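PDB 1Z7M: ATP phosphoribosyltransferase regulatory subunit from Lactococcus lactis, which is required for the first step of histidine biosynthesis and may let histidine exert feedback control over ATP phosphoribosyltransferase activity. Local coordinates for residues K37-I42 / T329-L334; F123-R128 / E139-G144; K77-E82 / L97-T102; V176-S181 / I273-M278. All blocks are in the same frame, centred on the assembly; numbering follows the deposited sequence.

In the fold
The four contacts tie together distant parts of a class-II synthetase-like fold. Contact 1 opens first, at 37-42, and closes last, at 329-334, so that the other three lie inside its loop. Within it they follow in series without crossing: contact 3 closes a short loop between 77-82 and 97-102, contact 2 closes the hairpin between 123-128 and 139-144, and contact 4 closes a largely helical excursion between 176-181 and 273-278. Contact 2 touches contact 1 through Tyr141 and contact 3 through backbone and side-chain bonds of Arg98. Contacts 2 and 4 belong to the same mixed sheet, on opposite sides of the chain's centre, about 25 Å apart between centres.

Contact 1 of 4, residues K37-I42 / T329-L334; sequences KSLRQI and TILKAL
Leu39 and Leu331 mark the place where helices 33-52 and 327-338 come together, the axes of the two short segments approaching to 10.8 Å with their N-to-C directions 117° apart. In the class-II synthetase fold this is consistent with a meeting of the long motif 1 helix with the motif 3 helix, one from the beginning of the domain and one from its end, and it shows how apolar side chains can bridge two helices that stay well separated. Leu331 does much of the bridging with its forked end. Its CD1, extended anti to CA (chi2 177°), faces CB of Leu39 at 4.2 Å. The other branch, CD2, lies 3.8 Å from CB of Ser38 and also comes near the backbone N of Leu39, so one leucine addresses two consecutive residues of the opposing helix. One turn further along helix 33-52, Ile42 takes over. Its CD1, also extended (chi2 174°), touches three residues of the other helix. Toward Ile330 the approach is loose, CD1 to CG2 4.5 Å, and CD2 of Leu331 borders the same methyl. Met327 packs against both Leu39 and Ile42 and continues the apolar layer. Arg40, which takes no part in this contact, forms a salt bridge with Glu57 of the second subunit and a hydrogen bond with Tyr141, which connects the helix to the second subunit and to the sheet. With Leu334, Ile42 meets tip to tip, its CD1 4.0 Å from the CD1 of the leucine.

Contact 2 of 4, residues F123-R128 / E139-G144; sequences FGKIFR and ENYQIG
Lys125 and Glu139 join the two strands of an antiparallel hairpin by a salt bridge, NZ to OE2 2.9 Å. The lysine reaches that oxygen on its anti side, 21° out of the carboxylate plane, and OE2 also bonds to Ser62 OG of the second subunit, placing the pair at the subunit boundary. A chi3 bend (69°) brings Lys125 CE to the Tyr141 ring edge near CD1. On the same face, the Phe127 ring lies beside Glu139, CE2 to CG 3.6 Å, and the Tyr141 ring covers Gly124, whose CA makes a CH-pi contact 4.2 Å from the ring centroid. Ile143 closes this row with CG2 over the Phe123 ring face, 3.9 Å from its centroid. On the other face, Ile126 CD1 meets the side-chain amide of Gln142. Paired backbone bonds link Gly124 with Gln142 and Ile126 with Asn140, the first pair including Gln142 N to Gly124 O at 2.7 Å. Further out, Tyr141 OH is hydrogen-bonded to Glu43 OE2 and to Arg40 NH1. The hairpin is consistent with motif 2 of the class-II synthetases: strand 320-326 adjoins strand 139-148, while helices 33-52 and 327-338 cover the face carrying Tyr141 and Ile143.

Contact 3 of 4, residues K77-E82 / L97-T102; sequences KTFNQE and LRYDFT
Tyr99 and Thr78 supply the polar link between two loops of the synthetase-like domain, one of which folds into an inverse gamma turn centred on Phe79. The hydrogen bond runs from Tyr99 OH to the carbonyl O of Thr78, 2.7 Å, with the hydroxyl lying 37° out of the carbonyl plane. That same oxygen accepts the backbone N of Asn80 at 2.8 Å, the bond that closes the turn. The two donors come from opposite faces of the carbonyl plane, so a single acceptor both shapes the loop and ties it to its neighbour.

The aromatic contact is made by the ring end of Phe79, the central residue of the turn. Its ring and that of Tyr99 cross obliquely, planes 54° apart, with CD1 of Phe79 3.9 Å from CE2 of Tyr99. Tyr99 has CG anti to its backbone N (chi1 -169°), and its CB points toward the 77-82 loop. Arg128 adds a cation-pi interaction with Tyr99, and Tyr69 packs on Phe79, linking the pair to the hairpin and to helix 66-70.

The remaining side-chain contact is between Phe79 and Asp100, whose CB lies near the plane of the ring at its edge, 3.9 Å from CE1. The carboxylate has its main partner in helix 102-111, where OD1 caps the backbone N of Leu103. Within 77-82, ND2 of Asn80 donates to OE2 of Glu82, 3.0 Å away, from above the carboxylate plane.

Contact 4 of 4, residues V176-S181 / I273-M278; sequences VFEIGS and IIDLGM
Glu178 and Asp275 extend side by side, pointing the same way, with their carboxylate planes turned 70° against each other and OE2 3.8 Å from OD2. They stand where strands 175-181 and 272-274 run parallel at one end of the mixed sheet. Beside Glu178, on the same face, Ile273 lies at a slant and stretches its CD1 to 3.8 Å from CB of Val176. On the other face Ile179 and Ile274 also meet at an angle, CG1 to CG1 4.1 Å, against helices 152-169 and 250-267. Met278 bends at chi3 (-81°), and its CE comes within 4.0 Å of Glu178 CB. The backbone carries the pairing: Ile179 N donates to Ile273 O at 2.8 Å, and Asp275 N to Ile179 O at 3.0 Å. Asp275 OD1 accepts from Gly277 N, 2.7 Å, in an Asx turn within a type I turn. Two acidic groups this close would repel if both were charged, and a phosphate ion, probably from the crystallisation liquor, lies about 3 Å from the Glu178 side chain. Glu178 forms a salt bridge with a basic side chain of another protein's chain, which also packs a basic side chain on Asp275; this probably offsets the repulsion.

Contact 1 of 4, residues K37-I42 / T329-L334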
# COMPACT_ATOMS: atom_id res chain seq x y z
N LYS B 37 -8.17 13.65 -30.45
CA LYS B 37 -7.75 13.86 -31.83
C LYS B 37 -6.64 14.91 -31.88
O LYS B 37 -5.59 14.65 -32.45
CB LYS B 37 -8.91 14.30 -32.70
CG LYS B 37 -9.75 13.16 -33.19
CD LYS B 37 -10.64 13.59 -34.35
CE LYS B 37 -11.54 12.45 -34.81
NZ LYS B 37 -10.75 11.25 -35.23
N SER B 38 -6.87 16.08 -31.28
CA SER B 38 -5.87 17.15 -31.27
C SER B 38 -4.56 16.63 -30.73
O SER B 38 -3.53 16.72 -31.39
CB SER B 38 -6.31 18.32 -30.40
OG SER B 38 -7.53 18.87 -30.84
N LEU B 39 -4.60 16.10 -29.51
CA LEU B 39 -3.40 15.59 -28.87
C LEU B 39 -2.65 14.68 -29.83
O LEU B 39 -1.45 14.84 -30.01
CB LEU B 39 -3.77 14.83 -27.58
CG LEU B 39 -2.70 14.39 -26.55
CD1 LEU B 39 -2.12 13.05 -26.95
CD2 LEU B 39 -1.62 15.45 -26.41
N ARG B 40 -3.35 13.75 -30.46
CA ARG B 40 -2.69 12.84 -31.39
C ARG B 40 -2.25 13.57 -32.67
O ARG B 40 -1.28 13.16 -33.31
CB ARG B 40 -3.59 11.65 -31.72
CG ARG B 40 -3.95 10.77 -30.51
CD ARG B 40 -2.75 10.16 -29.78
NE ARG B 40 -3.17 9.29 -28.68
CZ ARG B 40 -2.54 9.20 -27.51
NH1 ARG B 40 -1.45 9.92 -27.30
NH2 ARG B 40 -2.97 8.38 -26.56
N GLN B 41 -2.93 14.64 -33.04
CA GLN B 41 -2.53 15.41 -34.22
C GLN B 41 -1.15 15.99 -33.92
O GLN B 41 -0.15 15.67 -34.56
CB GLN B 41 -3.50 16.56 -34.47
CG GLN B 41 -4.36 16.41 -35.73
CD GLN B 41 -5.51 17.42 -35.78
OE1 GLN B 41 -6.70 17.04 -35.76
NE2 GLN B 41 -5.17 18.72 -35.83
N ILE B 42 -1.11 16.86 -32.91
CA ILE B 42 0.12 17.49 -32.48
C ILE B 42 1.25 16.49 -32.34
O ILE B 42 2.37 16.75 -32.76
CB ILE B 42 -0.10 18.22 -31.17
CG1 ILE B 42 -1.08 19.36 -31.41
CG2 ILE B 42 1.20 18.74 -30.61
CD1 ILE B 42 -1.49 20.08 -30.18
N THR B 329 -2.16 22.11 -20.79
CA THR B 329 -2.24 23.56 -20.87
C THR B 329 -2.40 23.98 -22.33
O THR B 329 -3.15 24.91 -22.63
CB THR B 329 -1.00 24.20 -20.26
OG1 THR B 329 -0.87 23.78 -18.89
CG2 THR B 329 -1.10 25.73 -20.30
N ILE B 330 -1.73 23.28 -23.23
CA ILE B 330 -1.83 23.60 -24.65
C ILE B 330 -3.25 23.32 -25.20
O ILE B 330 -3.83 24.16 -25.88
CB ILE B 330 -0.75 22.82 -25.46
CG1 ILE B 330 0.64 23.21 -24.96
CG2 ILE B 330 -0.88 23.12 -26.96
CD1 ILE B 330 1.79 22.44 -25.56
N LEU B 331 -3.82 22.17 -24.88
CA LEU B 331 -5.15 21.85 -25.38
C LEU B 331 -6.19 22.78 -24.75
O LEU B 331 -7.15 23.20 -25.39
CB LEU B 331 -5.50 20.40 -25.06
CG LEU B 331 -4.58 19.31 -25.63
CD1 LEU B 331 -5.07 17.96 -25.14
CD2 LEU B 331 -4.58 19.35 -27.15
N LYS B 332 -5.99 23.10 -23.48
CA LYS B 332 -6.90 23.99 -22.79
C LYS B 332 -6.85 25.37 -23.44
O LYS B 332 -7.85 26.08 -23.48
CB LYS B 332 -6.51 24.08 -21.33
CG LYS B 332 -7.42 24.93 -20.46
CD LYS B 332 -6.97 24.87 -19.00
CE LYS B 332 -6.98 23.41 -18.51
NZ LYS B 332 -5.86 23.10 -17.57
N ALA B 333 -5.67 25.74 -23.94
CA ALA B 333 -5.46 27.03 -24.59
C ALA B 333 -6.01 27.02 -26.01
O ALA B 333 -6.52 28.03 -26.48
CB ALA B 333 -3.98 27.39 -24.60
N LEU B 334 -5.89 25.89 -26.68
CA LEU B 334 -6.40 25.78 -28.04
C LEU B 334 -7.91 25.91 -28.03
O LEU B 334 -8.51 26.34 -29.00
CB LEU B 334 -6.02 24.44 -28.66
CG LEU B 334 -4.55 24.27 -29.04
CD1 LEU B 334 -4.28 22.81 -29.24
CD2 LEU B 334 -4.23 25.05 -30.29

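Contact 2 of 4, residues F123-R128 / E139-G144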
# COMPACT_ATOMS: atom_id res chain seq x y z
N PHE B 123 6.60 10.80 -24.90
CA PHE B 123 5.20 11.16 -25.09
C PHE B 123 4.39 10.36 -24.10
O PHE B 123 4.13 9.18 -24.32
CB PHE B 123 4.74 10.81 -26.51
CG PHE B 123 5.56 11.43 -27.60
CD1 PHE B 123 6.88 11.01 -27.82
CD2 PHE B 123 5.03 12.44 -28.39
CE1 PHE B 123 7.64 11.58 -28.82
CE2 PHE B 123 5.79 13.01 -29.40
CZ PHE B 123 7.10 12.58 -29.61
N GLY B 124 4.00 10.99 -23.01
CA GLY B 124 3.24 10.27 -22.01
C GLY B 124 2.84 11.17 -20.87
O GLY B 124 2.98 12.39 -20.97
N LYS B 125 2.36 10.58 -19.78
CA LYS B 125 1.95 11.40 -18.67
C LYS B 125 2.56 11.07 -17.32
O LYS B 125 2.97 9.94 -17.07
CB LYS B 125 0.43 11.37 -18.56
CG LYS B 125 -0.14 10.00 -18.49
CD LYS B 125 -1.64 10.02 -18.25
CE LYS B 125 -2.42 10.55 -19.44
NZ LYS B 125 -3.88 10.33 -19.24
N ILE B 126 2.65 12.11 -16.49
CA ILE B 126 3.17 12.03 -15.13
C ILE B 126 1.96 12.19 -14.24
O ILE B 126 0.94 12.72 -14.68
CB ILE B 126 4.17 13.17 -14.81
CG1 ILE B 126 3.52 14.52 -15.07
CG2 ILE B 126 5.41 13.01 -15.63
CD1 ILE B 126 4.34 15.65 -14.51
N PHE B 127 2.06 11.75 -12.99
CA PHE B 127 0.95 11.83 -12.06
C PHE B 127 1.30 12.55 -10.77
O PHE B 127 2.10 12.05 -9.98
CB PHE B 127 0.46 10.43 -11.72
CG PHE B 127 0.27 9.55 -12.93
CD1 PHE B 127 1.34 8.84 -13.46
CD2 PHE B 127 -0.97 9.47 -13.56
CE1 PHE B 127 1.17 8.07 -14.61
CE2 PHE B 127 -1.15 8.70 -14.71
CZ PHE B 127 -0.08 8.00 -15.23
N ARG B 128 0.68 13.71 -10.56
CA ARG B 128 0.91 14.51 -9.35
C ARG B 128 -0.46 14.70 -8.72
O ARG B 128 -1.47 14.66 -9.41
CB ARG B 128 1.50 15.88 -9.72
CG ARG B 128 2.77 15.84 -10.56
CD ARG B 128 3.02 17.16 -11.33
NE ARG B 128 4.14 17.95 -10.80
CZ ARG B 128 5.43 17.59 -10.83
NH1 ARG B 128 5.81 16.43 -11.37
NH2 ARG B 128 6.35 18.39 -10.32
N GLU B 139 -3.65 14.11 -13.79
CA GLU B 139 -3.08 13.37 -14.92
C GLU B 139 -2.56 14.42 -15.92
O GLU B 139 -3.33 15.18 -16.52
CB GLU B 139 -4.15 12.49 -15.56
CG GLU B 139 -3.82 11.02 -15.60
CD GLU B 139 -5.06 10.16 -15.75
OE1 GLU B 139 -5.89 10.16 -14.81
OE2 GLU B 139 -5.21 9.49 -16.80
N ASN B 140 -1.24 14.46 -16.07
CA ASN B 140 -0.57 15.43 -16.91
C ASN B 140 0.20 14.82 -18.04
O ASN B 140 1.20 14.13 -17.81
CB ASN B 140 0.40 16.22 -16.05
CG ASN B 140 -0.27 16.90 -14.90
OD1 ASN B 140 0.23 16.89 -13.79
ND2 ASN B 140 -1.41 17.51 -15.17
N TYR B 141 -0.24 15.11 -19.25
CA TYR B 141 0.38 14.62 -20.47
C TYR B 141 1.46 15.59 -20.91
O TYR B 141 1.20 16.78 -21.10
CB TYR B 141 -0.65 14.50 -21.58
CG TYR B 141 -0.27 13.51 -22.65
CD1 TYR B 141 -0.74 12.20 -22.60
CD2 TYR B 141 0.55 13.87 -23.72
CE1 TYR B 141 -0.41 11.28 -23.59
CE2 TYR B 141 0.89 12.95 -24.72
CZ TYR B 141 0.41 11.67 -24.64
OH TYR B 141 0.74 10.74 -25.60
N GLN B 142 2.67 15.10 -21.09
CA GLN B 142 3.72 15.98 -21.51
C GLN B 142 4.40 15.37 -22.72
O GLN B 142 4.26 14.17 -22.98
CB GLN B 142 4.74 16.15 -20.41
CG GLN B 142 4.13 16.34 -19.06
CD GLN B 142 5.18 16.51 -17.98
OE1 GLN B 142 6.15 15.76 -17.93
NE2 GLN B 142 4.99 17.49 -17.12
N ILE B 143 5.12 16.22 -23.46
CA ILE B 143 5.93 15.82 -24.61
C ILE B 143 7.23 16.60 -24.46
O ILE B 143 7.21 17.82 -24.31
CB ILE B 143 5.28 16.17 -25.98
CG1 ILE B 143 3.91 15.54 -26.11
CG2 ILE B 143 6.14 15.63 -27.08
CD1 ILE B 143 3.24 15.79 -27.44
N GLY B 144 8.36 15.93 -24.49
CA GLY B 144 9.60 16.65 -24.33
C GLY B 144 10.79 15.90 -24.87
O GLY B 144 10.66 14.76 -25.31

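Contact 3 of 4, residues K77-E82 / L97-T102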
# COMPACT_ATOMS: atom_id res chain seq x y z
N LYS B 77 10.41 24.10 -5.86
CA LYS B 77 9.40 23.32 -5.14
C LYS B 77 8.62 22.31 -6.03
O LYS B 77 7.57 22.62 -6.61
CB LYS B 77 8.36 24.25 -4.50
CG LYS B 77 7.27 23.53 -3.73
CD LYS B 77 6.28 24.52 -3.13
CE LYS B 77 5.19 23.79 -2.35
NZ LYS B 77 4.21 24.74 -1.75
N THR B 78 9.17 21.11 -6.11
CA THR B 78 8.59 20.11 -7.00
C THR B 78 8.62 18.72 -6.40
O THR B 78 7.57 18.12 -6.15
CB THR B 78 9.34 20.21 -8.32
OG1 THR B 78 10.72 20.45 -8.07
CG2 THR B 78 8.79 21.34 -9.17
N PHE B 79 9.80 18.22 -6.14
CA PHE B 79 9.92 16.87 -5.60
C PHE B 79 9.63 16.79 -4.10
O PHE B 79 10.54 16.69 -3.28
CB PHE B 79 11.32 16.33 -5.90
CG PHE B 79 11.61 16.21 -7.37
CD1 PHE B 79 11.11 15.15 -8.11
CD2 PHE B 79 12.37 17.18 -8.03
CE1 PHE B 79 11.36 15.04 -9.48
CE2 PHE B 79 12.62 17.09 -9.39
CZ PHE B 79 12.11 16.02 -10.11
N ASN B 80 8.34 16.83 -3.77
CA ASN B 80 7.82 16.78 -2.40
C ASN B 80 6.92 15.54 -2.31
O ASN B 80 5.95 15.43 -3.06
CB ASN B 80 7.04 18.07 -2.15
CG ASN B 80 6.24 18.05 -0.87
OD1 ASN B 80 6.73 17.63 0.18
ND2 ASN B 80 5.00 18.53 -0.95
N GLN B 81 7.24 14.62 -1.40
CA GLN B 81 6.49 13.37 -1.28
C GLN B 81 4.99 13.45 -1.18
O GLN B 81 4.31 12.45 -1.35
CB GLN B 81 6.98 12.54 -0.09
CG GLN B 81 7.82 11.37 -0.51
CD GLN B 81 8.09 10.40 0.62
OE1 GLN B 81 7.16 9.82 1.20
NE2 GLN B 81 9.37 10.23 0.96
N GLU B 82 4.48 14.64 -0.91
CA GLU B 82 3.04 14.82 -0.77
C GLU B 82 2.24 14.71 -2.06
O GLU B 82 1.11 14.24 -2.04
CB GLU B 82 2.76 16.16 -0.13
CG GLU B 82 3.50 16.40 1.15
CD GLU B 82 3.38 17.84 1.60
OE1 GLU B 82 3.99 18.20 2.64
OE2 GLU B 82 2.67 18.61 0.90
N LEU B 97 4.28 6.28 -8.62
CA LEU B 97 3.77 6.37 -9.97
C LEU B 97 4.58 7.42 -10.71
O LEU B 97 4.94 8.44 -10.14
CB LEU B 97 2.32 6.81 -9.93
CG LEU B 97 1.48 6.12 -11.00
CD1 LEU B 97 1.50 4.66 -10.75
CD2 LEU B 97 0.09 6.59 -10.94
N ARG B 98 4.86 7.18 -12.00
CA ARG B 98 5.68 8.12 -12.76
C ARG B 98 5.41 9.54 -12.33
O ARG B 98 4.29 10.02 -12.47
CB ARG B 98 5.45 8.00 -14.26
CG ARG B 98 6.76 7.81 -15.02
CD ARG B 98 6.81 8.66 -16.28
NE ARG B 98 5.57 8.57 -17.03
CZ ARG B 98 5.16 7.48 -17.67
NH1 ARG B 98 5.90 6.38 -17.67
NH2 ARG B 98 3.99 7.48 -18.28
N TYR B 99 6.44 10.19 -11.81
CA TYR B 99 6.33 11.57 -11.35
C TYR B 99 7.09 12.54 -12.25
O TYR B 99 6.72 13.71 -12.36
CB TYR B 99 6.88 11.70 -9.94
CG TYR B 99 6.56 13.02 -9.28
CD1 TYR B 99 5.28 13.28 -8.80
CD2 TYR B 99 7.54 13.99 -9.10
CE1 TYR B 99 4.98 14.47 -8.15
CE2 TYR B 99 7.25 15.19 -8.45
CZ TYR B 99 5.96 15.41 -7.97
OH TYR B 99 5.67 16.56 -7.28
N ASP B 100 8.15 12.05 -12.87
CA ASP B 100 8.98 12.90 -13.72
C ASP B 100 9.50 12.14 -14.91
O ASP B 100 9.73 10.94 -14.83
CB ASP B 100 10.13 13.46 -12.88
CG ASP B 100 11.16 14.20 -13.70
OD1 ASP B 100 12.18 13.59 -14.07
OD2 ASP B 100 10.94 15.40 -13.99
N PHE B 101 9.68 12.84 -16.03
CA PHE B 101 10.18 12.20 -17.24
C PHE B 101 11.68 12.40 -17.42
O PHE B 101 12.35 11.57 -18.02
CB PHE B 101 9.47 12.76 -18.50
CG PHE B 101 8.27 11.96 -18.94
CD1 PHE B 101 6.98 12.45 -18.77
CD2 PHE B 101 8.43 10.73 -19.57
CE1 PHE B 101 5.86 11.73 -19.21
CE2 PHE B 101 7.32 10.00 -20.01
CZ PHE B 101 6.03 10.51 -19.83
N THR B 102 12.23 13.50 -16.90
CA THR B 102 13.65 13.78 -17.06
C THR B 102 14.55 12.78 -16.32
O THR B 102 15.46 12.20 -16.92
CB THR B 102 14.00 15.21 -16.61
OG1 THR B 102 13.22 16.13 -17.36
CG2 THR B 102 15.44 15.52 -16.88

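Contact 4 of 4, residues V176-S181 / I273-M278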
# COMPACT_ATOMS: atom_id res chain seq x y z
N VAL B 176 4.45 33.94 -26.37
CA VAL B 176 5.74 34.54 -26.13
C VAL B 176 6.72 33.52 -25.56
O VAL B 176 6.36 32.64 -24.77
CB VAL B 176 5.64 35.73 -25.17
CG1 VAL B 176 4.57 36.68 -25.66
CG2 VAL B 176 5.34 35.25 -23.76
N PHE B 177 7.97 33.64 -25.99
CA PHE B 177 9.03 32.76 -25.55
C PHE B 177 9.99 33.60 -24.70
O PHE B 177 10.36 34.71 -25.11
CB PHE B 177 9.73 32.20 -26.78
CG PHE B 177 10.68 31.12 -26.48
CD1 PHE B 177 10.25 29.80 -26.45
CD2 PHE B 177 12.01 31.41 -26.21
CE1 PHE B 177 11.15 28.78 -26.18
CE2 PHE B 177 12.92 30.40 -25.93
CZ PHE B 177 12.49 29.08 -25.92
N GLU B 178 10.38 33.10 -23.53
CA GLU B 178 11.28 33.82 -22.62
C GLU B 178 12.53 33.05 -22.23
O GLU B 178 12.44 31.90 -21.81
CB GLU B 178 10.56 34.18 -21.31
CG GLU B 178 9.43 35.18 -21.44
CD GLU B 178 8.63 35.31 -20.14
OE1 GLU B 178 7.69 36.14 -20.10
OE2 GLU B 178 8.93 34.59 -19.17
N ILE B 179 13.69 33.69 -22.34
CA ILE B 179 14.93 33.03 -21.96
C ILE B 179 15.57 33.74 -20.78
O ILE B 179 15.36 34.93 -20.56
CB ILE B 179 15.92 32.98 -23.11
CG1 ILE B 179 16.20 34.38 -23.62
CG2 ILE B 179 15.37 32.11 -24.20
CD1 ILE B 179 17.23 34.41 -24.73
N GLY B 180 16.37 33.00 -20.03
CA GLY B 180 17.03 33.58 -18.88
C GLY B 180 18.32 32.88 -18.52
O GLY B 180 18.76 31.97 -19.22
N SER B 181 18.92 33.30 -17.41
CA SER B 181 20.17 32.72 -16.94
C SER B 181 20.24 32.49 -15.43
O SER B 181 20.11 33.43 -14.65
CB SER B 181 21.32 33.62 -17.37
OG SER B 181 22.54 33.12 -16.88
N ILE B 273 12.32 36.82 -25.95
CA ILE B 273 12.22 37.79 -24.89
C ILE B 273 13.18 37.43 -23.76
O ILE B 273 13.25 36.28 -23.33
CB ILE B 273 10.79 37.85 -24.40
CG1 ILE B 273 9.92 38.43 -25.50
CG2 ILE B 273 10.69 38.69 -23.17
CD1 ILE B 273 8.44 38.28 -25.26
N ILE B 274 13.94 38.41 -23.31
CA ILE B 274 14.90 38.16 -22.25
C ILE B 274 14.33 38.59 -20.91
O ILE B 274 13.90 39.74 -20.74
CB ILE B 274 16.23 38.90 -22.54
CG1 ILE B 274 16.82 38.41 -23.87
CG2 ILE B 274 17.22 38.66 -21.39
CD1 ILE B 274 18.14 39.04 -24.29
N ASP B 275 14.28 37.65 -19.97
CA ASP B 275 13.77 37.93 -18.64
C ASP B 275 14.89 37.75 -17.63
O ASP B 275 15.28 36.64 -17.30
CB ASP B 275 12.62 37.00 -18.27
CG ASP B 275 11.82 37.52 -17.09
OD1 ASP B 275 12.42 38.15 -16.19
OD2 ASP B 275 10.58 37.30 -17.06
N LEU B 276 15.43 38.87 -17.15
CA LEU B 276 16.51 38.80 -16.18
C LEU B 276 15.92 38.64 -14.78
O LEU B 276 16.65 38.58 -13.80
CB LEU B 276 17.35 40.08 -16.26
CG LEU B 276 18.12 40.28 -17.56
CD1 LEU B 276 18.78 41.65 -17.56
CD2 LEU B 276 19.14 39.18 -17.70
N GLY B 277 14.60 38.56 -14.70
CA GLY B 277 13.96 38.40 -13.41
C GLY B 277 13.41 37.00 -13.24
O GLY B 277 12.64 36.74 -12.32
N MET B 278 13.81 36.11 -14.13
CA MET B 278 13.37 34.73 -14.10
C MET B 278 14.04 33.96 -12.97
O MET B 278 15.27 33.99 -12.86
CB MET B 278 13.70 34.08 -15.43
CG MET B 278 13.29 32.64 -15.56
SD MET B 278 13.69 31.96 -17.17
CE MET B 278 12.31 32.59 -18.13